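Local atomic coordinates of oxidoreductase (PDB entry 3KA7), a protein that binds flavin-adenine dinucleotide and probably works as an oxidoreductase of the flavin-containing amine oxidoreductase family. Residues A[177-180]-A[181-185]; A[342-345]-A[346-350]; A[267-270]-A[271-275]; A[163-166]-A[167-171]. All coordinates share one frame; numbering follows the deposited sequence.

In the fold
From the N terminus the contacts come in the order 4, 1, 3, 2. Each is local and lies within a single stretch of nine residues, so they follow in series and none nests in or crosses another. Contact 4 spans the loop that joins helix 149-163 to helix 172-185 and holds a beta turn, and contact 1 is the last part of that second helix; the two meet where Ile-178 CD1 lies 3.8 Å from Leu-163 CD2. Contact 3 makes up the short helix on the way from the parallel, FAD-binding sheet to the mixed sheet. Contact 2 opens helix 342-356, which packs on that mixed sheet; the centre of contact 2 lies about 33 Å from that of contact 1.

Contact 1: A[177-180]-A[181-185]; sequences EIIE and NMYRF
Glu-177 reaches forward two turns to Arg-184 along helix 172-185. Its CG stands anti to the backbone N (chi1 -176°) and the chain then bends, which brings OE2 within 3.0 Å of Arg-184 NH1 in a salt bridge. NH1 points along the guanidinium plane but meets OE2 from above the plane of the carboxylate. The same NH1 donates to Asn-181 OD1 at 2.8 Å, and a water takes an N-H from Asn-181 ND2 while giving a proton to Glu-177 OE2, so Asn-181, one turn after the acid, links it to the base through both ends of its amide. Asn-181 ND2 also donates to Gly-405 O. An alanine at Asn-181 would take away the amide, and Arg-184 NH1, short of one of its two acceptors, would probably be freer to swing, with Gly-405 O losing its donor. Ile-178, apolar on the buried side, sets CG2 4.2 Å from the selenomethionine methyl CE of Met-182. Ile-179 runs alongside Tyr-183, pointing the same way, with CG2 3.8 Å from CE2 of the ring. Glu-180 contributes its aliphatic part: CG sits 3.5 Å from Arg-184 CZ, over the centre of one guanidinium face, while its carboxylate turns to Arg-129. Backbone i to i+4 bonds keep side chains four residues apart on one side of the helix. Helix 149-163 covers the apolar side, Leu-163 meeting Ile-178 and Phe-158 meeting Met-182; Arg-132 takes the other carboxylate oxygen of Glu-177.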
loop_
_atom_site.group_PDB
_atom_site.type_symbol
_atom_site.label_atom_id
_atom_site.label_comp_id
_atom_site.label_asym_id
_atom_site.label_seq_id
_atom_site.Cartn_x
_atom_site.Cartn_y
_atom_site.Cartn_z
ATOM N N GLU A 177 -6.297 6.741 -13.628
ATOM C CA GLU A 177 -5.755 7.765 -12.711
ATOM C C GLU A 177 -4.392 7.340 -12.150
ATOM O O GLU A 177 -3.467 8.149 -12.061
ATOM C CB GLU A 177 -6.746 8.082 -11.569
ATOM C CG GLU A 177 -6.296 9.224 -10.627
ATOM C CD GLU A 177 -6.295 10.606 -11.289
ATOM O OE1 GLU A 177 -6.966 10.774 -12.339
ATOM O OE2 GLU A 177 -5.640 11.530 -10.743
ATOM N N ILE A 178 -4.265 6.063 -11.789
ATOM C CA ILE A 178 -2.989 5.518 -11.345
ATOM C C ILE A 178 -1.937 5.693 -12.445
ATOM O O ILE A 178 -0.790 6.100 -12.192
ATOM C CB ILE A 178 -3.129 4.028 -10.943
ATOM C CG1 ILE A 178 -3.880 3.925 -9.607
ATOM C CG2 ILE A 178 -1.739 3.363 -10.853
ATOM C CD1 ILE A 178 -4.204 2.505 -9.159
ATOM N N ILE A 179 -2.330 5.389 -13.677
ATOM C CA ILE A 179 -1.426 5.544 -14.800
ATOM C C ILE A 179 -1.020 7.008 -14.961
ATOM O O ILE A 179 0.140 7.310 -15.233
ATOM C CB ILE A 179 -2.081 4.997 -16.087
ATOM C CG1 ILE A 179 -2.126 3.468 -16.024
ATOM C CG2 ILE A 179 -1.352 5.460 -17.340
ATOM C CD1 ILE A 179 -2.820 2.862 -17.195
ATOM N N GLU A 180 -1.973 7.922 -14.806
ATOM C CA GLU A 180 -1.660 9.340 -14.939
ATOM C C GLU A 180 -0.637 9.732 -13.878
ATOM O O GLU A 180 0.236 10.560 -14.121
ATOM C CB GLU A 180 -2.922 10.215 -14.829
ATOM C CG GLU A 180 -2.714 11.634 -15.371
ATOM C CD GLU A 180 -2.316 11.663 -16.856
ATOM O OE1 GLU A 180 -2.682 10.737 -17.618
ATOM O OE2 GLU A 180 -1.645 12.635 -17.263
ATOM N N ASN A 181 -0.747 9.146 -12.692
ATOM C CA ASN A 181 0.243 9.421 -11.645
ATOM C C ASN A 181 1.650 8.882 -11.938
ATOM O O ASN A 181 2.636 9.436 -11.445
ATOM C CB ASN A 181 -0.269 8.966 -10.278
ATOM C CG ASN A 181 -1.334 9.889 -9.743
ATOM O OD1 ASN A 181 -1.369 11.072 -10.094
ATOM N ND2 ASN A 181 -2.199 9.371 -8.889
HETATM N N MSE A 182 1.748 7.811 -12.725
HETATM C CA MSE A 182 3.053 7.369 -13.212
HETATM C C MSE A 182 3.684 8.456 -14.063
HETATM O O MSE A 182 4.871 8.765 -13.909
HETATM C CB MSE A 182 2.940 6.088 -14.028
HETATM C CG MSE A 182 2.355 4.938 -13.264
HETATM SE SE MSE A 182 2.175 3.349 -14.421
HETATM C CE MSE A 182 1.613 2.134 -13.018
ATOM N N TYR A 183 2.897 9.056 -14.953
ATOM C CA TYR A 183 3.429 10.136 -15.780
ATOM C C TYR A 183 3.815 11.353 -14.948
ATOM O O TYR A 183 4.816 12.013 -15.240
ATOM C CB TYR A 183 2.423 10.568 -16.840
ATOM C CG TYR A 183 2.209 9.562 -17.933
ATOM C CD1 TYR A 183 3.241 9.207 -18.784
ATOM C CD2 TYR A 183 0.962 8.988 -18.140
ATOM C CE1 TYR A 183 3.038 8.298 -19.810
ATOM C CE2 TYR A 183 0.753 8.069 -19.154
ATOM C CZ TYR A 183 1.794 7.730 -19.992
ATOM O OH TYR A 183 1.586 6.812 -21.004
ATOM N N ARG A 184 3.001 11.674 -13.944
ATOM C CA ARG A 184 3.223 12.855 -13.115
ATOM C C ARG A 184 4.429 12.710 -12.195
ATOM O O ARG A 184 5.202 13.666 -12.024
ATOM C CB ARG A 184 2.001 13.148 -12.246
ATOM C CG ARG A 184 0.781 13.650 -12.991
ATOM C CD ARG A 184 -0.403 13.731 -12.047
ATOM N NE ARG A 184 -1.587 14.246 -12.716
ATOM C CZ ARG A 184 -2.811 13.765 -12.538
ATOM N NH1 ARG A 184 -3.015 12.742 -11.712
ATOM N NH2 ARG A 184 -3.830 14.301 -13.193
ATOM N N PHE A 185 4.575 11.526 -11.593
ATOM C CA PHE A 185 5.498 11.338 -10.470
ATOM C C PHE A 185 6.590 10.306 -10.687
ATOM O O PHE A 185 7.540 10.253 -9.914
ATOM C CB PHE A 185 4.735 10.958 -9.195
ATOM C CG PHE A 185 3.587 11.861 -8.882
ATOM C CD1 PHE A 185 3.784 13.224 -8.737
ATOM C CD2 PHE A 185 2.315 11.346 -8.705
ATOM C CE1 PHE A 185 2.719 14.067 -8.430
ATOM C CE2 PHE A 185 1.245 12.188 -8.396
ATOM C CZ PHE A 185 1.449 13.545 -8.268
HETATM O O HOH W 1 -4.599 10.853 -8.150
#

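Contact 2: A[342-345]-A[346-350]; sequences LESE and IEMGL
The opening turns of helix 342-356 form this contact, on a helix laid against the mixed sheet. Four successive i to i+4 backbone bonds build it, from Ile-346 N to Leu-342 O at 2.9 Å through to Gly-349 N on Glu-345 O. Ile-346 lays its CG1 branch back over the preceding turn, 3.1 Å from Leu-342 O, and with Leu-342 presents a hydrocarbon face to Ile-282 of strand 280-288. Met-348, a selenomethionine, bends at chi3 (-111°), which returns CE to the first turn: it lies 3.3 Å from Ser-344 O and 3.5 Å from Glu-345 OE2, crossing the acid at a slant. That carboxylate is buried, and Arg-306 pairs with it. Ser-344 suits the helix start because OG bonds back to Asn-341 O. On the exposed side Glu-347 stretches out beside Glu-343 O, and a water gives a proton to Ser-344 O at 3.0 Å and another, weakly, to Glu-347 OE1. Glu-343 OE1 and Glu-347 OE2 stay 5.1 Å apart, a like-charge pair whose repulsion is probably slight, eased by solvent and the start of the helix.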
loop_
_atom_site.group_PDB
_atom_site.type_symbol
_atom_site.label_atom_id
_atom_site.label_comp_id
_atom_site.label_asym_id
_atom_site.label_seq_id
_atom_site.Cartn_x
_atom_site.Cartn_y
_atom_site.Cartn_z
ATOM N N LEU A 342 -6.146 -20.019 4.068
ATOM C CA LEU A 342 -4.773 -19.504 3.951
ATOM C C LEU A 342 -3.713 -20.594 3.778
ATOM O O LEU A 342 -2.720 -20.406 3.067
ATOM C CB LEU A 342 -4.414 -18.616 5.145
ATOM C CG LEU A 342 -5.033 -17.219 5.156
ATOM C CD1 LEU A 342 -4.577 -16.432 6.383
ATOM C CD2 LEU A 342 -4.676 -16.472 3.886
ATOM N N GLU A 343 -3.904 -21.732 4.439
ATOM C CA GLU A 343 -2.936 -22.815 4.315
ATOM C C GLU A 343 -2.778 -23.267 2.864
ATOM O O GLU A 343 -1.665 -23.402 2.362
ATOM C CB GLU A 343 -3.319 -24.002 5.216
ATOM C CG GLU A 343 -3.219 -23.693 6.703
ATOM C CD GLU A 343 -3.154 -24.949 7.554
ATOM O OE1 GLU A 343 -2.504 -25.931 7.123
ATOM O OE2 GLU A 343 -3.751 -24.959 8.650
ATOM N N SER A 344 -3.883 -23.481 2.167
ATOM C CA SER A 344 -3.762 -23.936 0.787
ATOM C C SER A 344 -3.277 -22.826 -0.146
ATOM O O SER A 344 -2.568 -23.092 -1.116
ATOM C CB SER A 344 -5.065 -24.555 0.281
ATOM O OG SER A 344 -6.127 -23.640 0.364
ATOM N N GLU A 345 -3.653 -21.585 0.154
ATOM C CA GLU A 345 -3.144 -20.436 -0.610
ATOM C C GLU A 345 -1.617 -20.364 -0.525
ATOM O O GLU A 345 -0.934 -20.175 -1.524
ATOM C CB GLU A 345 -3.774 -19.131 -0.115
ATOM C CG GLU A 345 -5.292 -19.069 -0.313
ATOM C CD GLU A 345 -5.691 -18.919 -1.773
ATOM O OE1 GLU A 345 -5.342 -17.890 -2.387
ATOM O OE2 GLU A 345 -6.372 -19.826 -2.312
ATOM N N ILE A 346 -1.097 -20.520 0.683
ATOM C CA ILE A 346 0.339 -20.512 0.910
ATOM C C ILE A 346 1.015 -21.647 0.142
ATOM O O ILE A 346 2.053 -21.455 -0.509
ATOM C CB ILE A 346 0.655 -20.621 2.416
ATOM C CG1 ILE A 346 0.233 -19.340 3.126
ATOM C CG2 ILE A 346 2.135 -20.879 2.632
ATOM C CD1 ILE A 346 0.178 -19.470 4.637
ATOM N N GLU A 347 0.413 -22.831 0.193
ATOM C CA GLU A 347 0.957 -23.980 -0.525
ATOM C C GLU A 347 1.137 -23.645 -2.002
ATOM O O GLU A 347 2.138 -24.010 -2.612
ATOM C CB GLU A 347 0.032 -25.193 -0.403
ATOM C CG GLU A 347 -0.101 -25.783 0.993
ATOM C CD GLU A 347 -1.260 -26.785 1.091
ATOM O OE1 GLU A 347 -1.517 -27.508 0.101
ATOM O OE2 GLU A 347 -1.920 -26.847 2.153
HETATM N N MSE A 348 0.155 -22.962 -2.579
HETATM C CA MSE A 348 0.217 -22.642 -3.996
HETATM C C MSE A 348 1.337 -21.658 -4.291
HETATM O O MSE A 348 2.017 -21.770 -5.317
HETATM C CB MSE A 348 -1.122 -22.088 -4.467
HETATM C CG MSE A 348 -2.151 -23.161 -4.674
HETATM SE SE MSE A 348 -3.838 -22.305 -5.089
HETATM C CE MSE A 348 -4.812 -22.741 -3.466
ATOM N N GLY A 349 1.530 -20.694 -3.395
ATOM C CA GLY A 349 2.610 -19.723 -3.549
ATOM C C GLY A 349 3.966 -20.414 -3.513
ATOM O O GLY A 349 4.873 -20.096 -4.287
ATOM N N LEU A 350 4.100 -21.361 -2.598
ATOM C CA LEU A 350 5.342 -22.124 -2.457
ATOM C C LEU A 350 5.667 -22.931 -3.708
ATOM O O LEU A 350 6.846 -23.051 -4.097
ATOM C CB LEU A 350 5.264 -23.022 -1.228
ATOM C CG LEU A 350 5.293 -22.264 0.096
ATOM C CD1 LEU A 350 5.209 -23.234 1.260
ATOM C CD2 LEU A 350 6.556 -21.437 0.201
HETATM O O HOH W 2 -3.055 -25.731 -2.346
#

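Contact 3: A[267-270]-A[271-275]; sequences AAYF and KMVGT
Val-273 rests a methyl group on the ring of Tyr-269, one helical turn earlier. CG2 stands 4.0 Å from the ring centroid, 19° off the normal and shifted toward the rim, a CH-pi contact over one face whose nearest ring atom is CE2. Both first torsions serve it: Tyr-269 has CG opposite its backbone N (chi1 -166°), and Val-273 keeps CG2 beside its own N, directed at the preceding turn. A beta-branched residue suits the spot, since the branch at CB lets valine place a methyl group beside its backbone N, close to the preceding turn and over the ring; the same CG2 also comes within 3.1 Å of Tyr-269 O.

These residues belong to the short helix 267-275, on the path from strand 243-246 of the parallel sheet to strand 280-288 of the mixed sheet. Its outer side is open to solvent, where small Ala-267 and Ala-268 and the long, charged Lys-271 are at ease. Its inner side lies against loops, Tyr-269 on Thr-389 and Pro-390 and the selenomethionine Met-272 on Pro-385.

Four i to i+4 backbone bonds join the two segments: Lys-271 N to Ala-267 O, Met-272 N to Ala-268 O, Val-273 N to Tyr-269 O at 2.9 Å, and Gly-274 N to Phe-270 O at 3.0 Å. Met-272 O takes two donors from one residue, Thr-275 N at 3.0 Å and Thr-275 OG1 at 2.9 Å, so the threonine hydroxyl turns inward to the backbone. The other hydroxyl of the contact, Tyr-269 OH, reaches beyond the helix to bond with His-250 ND1.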
loop_
_atom_site.group_PDB
_atom_site.type_symbol
_atom_site.label_atom_id
_atom_site.label_comp_id
_atom_site.label_asym_id
_atom_site.label_seq_id
_atom_site.Cartn_x
_atom_site.Cartn_y
_atom_site.Cartn_z
ATOM N N ALA A 267 -27.422 7.589 9.546
ATOM C CA ALA A 267 -27.705 6.414 8.715
ATOM C C ALA A 267 -26.752 6.278 7.523
ATOM O O ALA A 267 -26.272 5.188 7.225
ATOM C CB ALA A 267 -29.154 6.434 8.239
ATOM N N ALA A 268 -26.467 7.382 6.845
ATOM C CA ALA A 268 -25.578 7.319 5.675
ATOM C C ALA A 268 -24.169 6.850 6.049
ATOM O O ALA A 268 -23.564 6.052 5.329
ATOM C CB ALA A 268 -25.528 8.654 4.962
ATOM N N TYR A 269 -23.669 7.333 7.185
ATOM C CA TYR A 269 -22.362 6.916 7.697
ATOM C C TYR A 269 -22.321 5.436 8.095
ATOM O O TYR A 269 -21.353 4.737 7.790
ATOM C CB TYR A 269 -21.920 7.806 8.867
ATOM C CG TYR A 269 -20.454 7.647 9.225
ATOM C CD1 TYR A 269 -19.455 8.109 8.374
ATOM C CD2 TYR A 269 -20.073 7.031 10.410
ATOM C CE1 TYR A 269 -18.114 7.965 8.697
ATOM C CE2 TYR A 269 -18.736 6.876 10.740
ATOM C CZ TYR A 269 -17.759 7.346 9.882
ATOM O OH TYR A 269 -16.428 7.187 10.219
ATOM N N PHE A 270 -23.370 4.953 8.763
ATOM C CA PHE A 270 -23.473 3.534 9.080
ATOM C C PHE A 270 -23.442 2.672 7.817
ATOM O O PHE A 270 -22.784 1.632 7.783
ATOM C CB PHE A 270 -24.746 3.233 9.876
ATOM C CG PHE A 270 -24.595 3.414 11.363
ATOM C CD1 PHE A 270 -24.215 2.356 12.165
ATOM C CD2 PHE A 270 -24.855 4.638 11.959
ATOM C CE1 PHE A 270 -24.080 2.513 13.533
ATOM C CE2 PHE A 270 -24.723 4.803 13.329
ATOM C CZ PHE A 270 -24.341 3.743 14.118
ATOM N N LYS A 271 -24.159 3.115 6.786
ATOM C CA LYS A 271 -24.254 2.356 5.546
ATOM C C LYS A 271 -22.891 2.288 4.884
ATOM O O LYS A 271 -22.467 1.232 4.412
ATOM C CB LYS A 271 -25.255 3.001 4.593
ATOM C CG LYS A 271 -25.506 2.168 3.347
ATOM C CD LYS A 271 -26.588 2.812 2.487
ATOM C CE LYS A 271 -27.294 1.787 1.608
ATOM N NZ LYS A 271 -26.390 1.160 0.614
HETATM N N MSE A 272 -22.211 3.431 4.877
HETATM C CA MSE A 272 -20.883 3.559 4.299
HETATM C C MSE A 272 -19.904 2.610 5.001
HETATM O O MSE A 272 -19.186 1.847 4.349
HETATM C CB MSE A 272 -20.413 5.010 4.438
HETATM C CG MSE A 272 -19.105 5.321 3.741
HETATM SE SE MSE A 272 -17.550 4.684 4.719
HETATM C CE MSE A 272 -16.927 3.634 3.193
ATOM N N VAL A 273 -19.887 2.671 6.329
ATOM C CA VAL A 273 -18.986 1.845 7.125
ATOM C C VAL A 273 -19.254 0.366 6.872
ATOM O O VAL A 273 -18.332 -0.433 6.776
ATOM C CB VAL A 273 -19.109 2.150 8.626
ATOM C CG1 VAL A 273 -18.293 1.155 9.445
ATOM C CG2 VAL A 273 -18.668 3.583 8.907
ATOM N N GLY A 274 -20.527 0.007 6.756
ATOM C CA GLY A 274 -20.902 -1.370 6.444
ATOM C C GLY A 274 -20.446 -1.864 5.068
ATOM O O GLY A 274 -20.372 -3.070 4.837
ATOM N N THR A 275 -20.136 -0.953 4.150
ATOM C CA THR A 275 -19.682 -1.361 2.812
ATOM C C THR A 275 -18.160 -1.530 2.676
ATOM O O THR A 275 -17.687 -2.172 1.737
ATOM C CB THR A 275 -20.164 -0.398 1.704
ATOM O OG1 THR A 275 -19.354 0.787 1.696
ATOM C CG2 THR A 275 -21.646 -0.039 1.905
#

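Contact 4: A[163-166]-A[167-171]; sequences LSLK and SDEVP
The carboxylate of Glu-169 turns back on Lys-166, whose backbone N-H meets OE1 on its anti side, 27° out of the carboxylate plane. The bond from Lys-166 N to Glu-169 OE1 is 3.1 Å long and almost straight, at 176°. The peptide carbonyl of Lys-166 is approached differently: Glu-169 N donates to Lys-166 O at 2.9 Å from well above the carbonyl plane. A second carboxylate, that of Asp-168, sets OD1 3.3 Å from Lys-166 CB, touching hydrocarbon and leaving the ammonium group at a distance. Glu-169 CG, held beside its own backbone N (chi1 -52°) with the chain extended beyond it, passes 3.8 Å from Lys-166 CB, and OE1 also lies against Leu-165 CD2. Glutamate suits this place because its chain is long enough to carry an acceptor back to the N-H three residues earlier; an alanine here has no carboxylate, and the Lys-166 N-H, without that acceptor, would probably hold the turn less firmly. Away from the polar bonds, apolar side chains meet. Leu-163 CD1 meets Val-170 CG2 at 4.0 Å, the side chains crossing at about a right angle, and Leu-165 CD1 approaches Val-170 CB. Ser-167 is buried, and its OG is hydrogen-bonded to Asp-156 OD1 of helix 149-163. The backbone angles of Ser-167 and Asp-168, with the bond from Glu-169 N to Lys-166 O, define a type I beta turn. It lies in the helix-to-helix connection, which leaves helix 149-163 through the positive phi of Ser-164 and enters helix 172-185 with Pro-171 at the N-cap.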
loop_
_atom_site.group_PDB
_atom_site.type_symbol
_atom_site.label_atom_id
_atom_site.label_comp_id
_atom_site.label_asym_id
_atom_site.label_seq_id
_atom_site.Cartn_x
_atom_site.Cartn_y
_atom_site.Cartn_z
ATOM N N LEU A 163 -2.125 -3.386 -5.969
ATOM C CA LEU A 163 -3.383 -3.075 -5.273
ATOM C C LEU A 163 -3.938 -4.233 -4.431
ATOM O O LEU A 163 -4.887 -4.048 -3.659
ATOM C CB LEU A 163 -4.462 -2.673 -6.284
ATOM C CG LEU A 163 -4.095 -1.615 -7.327
ATOM C CD1 LEU A 163 -5.281 -1.372 -8.269
ATOM C CD2 LEU A 163 -3.680 -0.340 -6.654
ATOM N N SER A 164 -3.353 -5.411 -4.579
ATOM C CA SER A 164 -3.889 -6.633 -3.971
ATOM C C SER A 164 -5.360 -6.847 -4.376
ATOM O O SER A 164 -6.232 -7.112 -3.537
ATOM C CB SER A 164 -3.694 -6.635 -2.437
ATOM O OG SER A 164 -3.339 -7.948 -1.989
ATOM N N LEU A 165 -5.621 -6.736 -5.677
ATOM C CA LEU A 165 -6.953 -6.947 -6.249
ATOM C C LEU A 165 -6.829 -7.686 -7.579
ATOM O O LEU A 165 -5.762 -7.696 -8.179
ATOM C CB LEU A 165 -7.628 -5.605 -6.527
ATOM C CG LEU A 165 -7.968 -4.756 -5.308
ATOM C CD1 LEU A 165 -8.405 -3.357 -5.733
ATOM C CD2 LEU A 165 -9.043 -5.457 -4.534
ATOM N N LYS A 166 -7.926 -8.269 -8.056
ATOM C CA LYS A 166 -7.938 -8.799 -9.421
ATOM C C LYS A 166 -8.372 -7.703 -10.384
ATOM O O LYS A 166 -9.068 -6.781 -9.994
ATOM C CB LYS A 166 -8.909 -9.967 -9.525
ATOM C CG LYS A 166 -8.456 -11.171 -8.748
ATOM C CD LYS A 166 -7.352 -11.895 -9.478
ATOM C CE LYS A 166 -7.912 -12.781 -10.575
ATOM N NZ LYS A 166 -7.036 -13.975 -10.794
ATOM N N SER A 167 -7.996 -7.815 -11.653
ATOM C CA SER A 167 -8.345 -6.758 -12.602
ATOM C C SER A 167 -9.852 -6.651 -12.833
ATOM O O SER A 167 -10.341 -5.622 -13.318
ATOM C CB SER A 167 -7.604 -6.945 -13.932
ATOM O OG SER A 167 -8.004 -8.145 -14.568
ATOM N N ASP A 168 -10.597 -7.698 -12.494
ATOM C CA ASP A 168 -12.052 -7.620 -12.636
ATOM C C ASP A 168 -12.702 -6.982 -11.399
ATOM O O ASP A 168 -13.925 -6.911 -11.306
ATOM C CB ASP A 168 -12.675 -8.991 -12.982
ATOM C CG ASP A 168 -12.599 -9.997 -11.836
ATOM O OD1 ASP A 168 -11.988 -9.700 -10.790
ATOM O OD2 ASP A 168 -13.178 -11.109 -11.987
ATOM N N GLU A 169 -11.869 -6.510 -10.467
ATOM C CA GLU A 169 -12.338 -5.968 -9.191
ATOM C C GLU A 169 -11.917 -4.522 -8.992
ATOM O O GLU A 169 -12.069 -3.980 -7.892
ATOM C CB GLU A 169 -11.747 -6.734 -8.002
ATOM C CG GLU A 169 -11.892 -8.230 -8.019
ATOM C CD GLU A 169 -11.501 -8.826 -6.684
ATOM O OE1 GLU A 169 -10.350 -8.597 -6.230
ATOM O OE2 GLU A 169 -12.357 -9.520 -6.079
ATOM N N VAL A 170 -11.326 -3.915 -10.014
ATOM C CA VAL A 170 -10.924 -2.520 -9.904
ATOM C C VAL A 170 -11.532 -1.736 -11.055
ATOM O O VAL A 170 -11.459 -2.161 -12.215
ATOM C CB VAL A 170 -9.401 -2.358 -9.908
ATOM C CG1 VAL A 170 -8.849 -2.767 -11.240
ATOM C CG2 VAL A 170 -8.995 -0.904 -9.543
ATOM N N PRO A 171 -12.134 -0.581 -10.742
ATOM C CA PRO A 171 -12.743 0.226 -11.795
ATOM C C PRO A 171 -11.673 0.710 -12.775
ATOM O O PRO A 171 -10.592 1.119 -12.352
ATOM C CB PRO A 171 -13.345 1.413 -11.032
ATOM C CG PRO A 171 -13.411 0.973 -9.596
ATOM C CD PRO A 171 -12.279 0.027 -9.407
#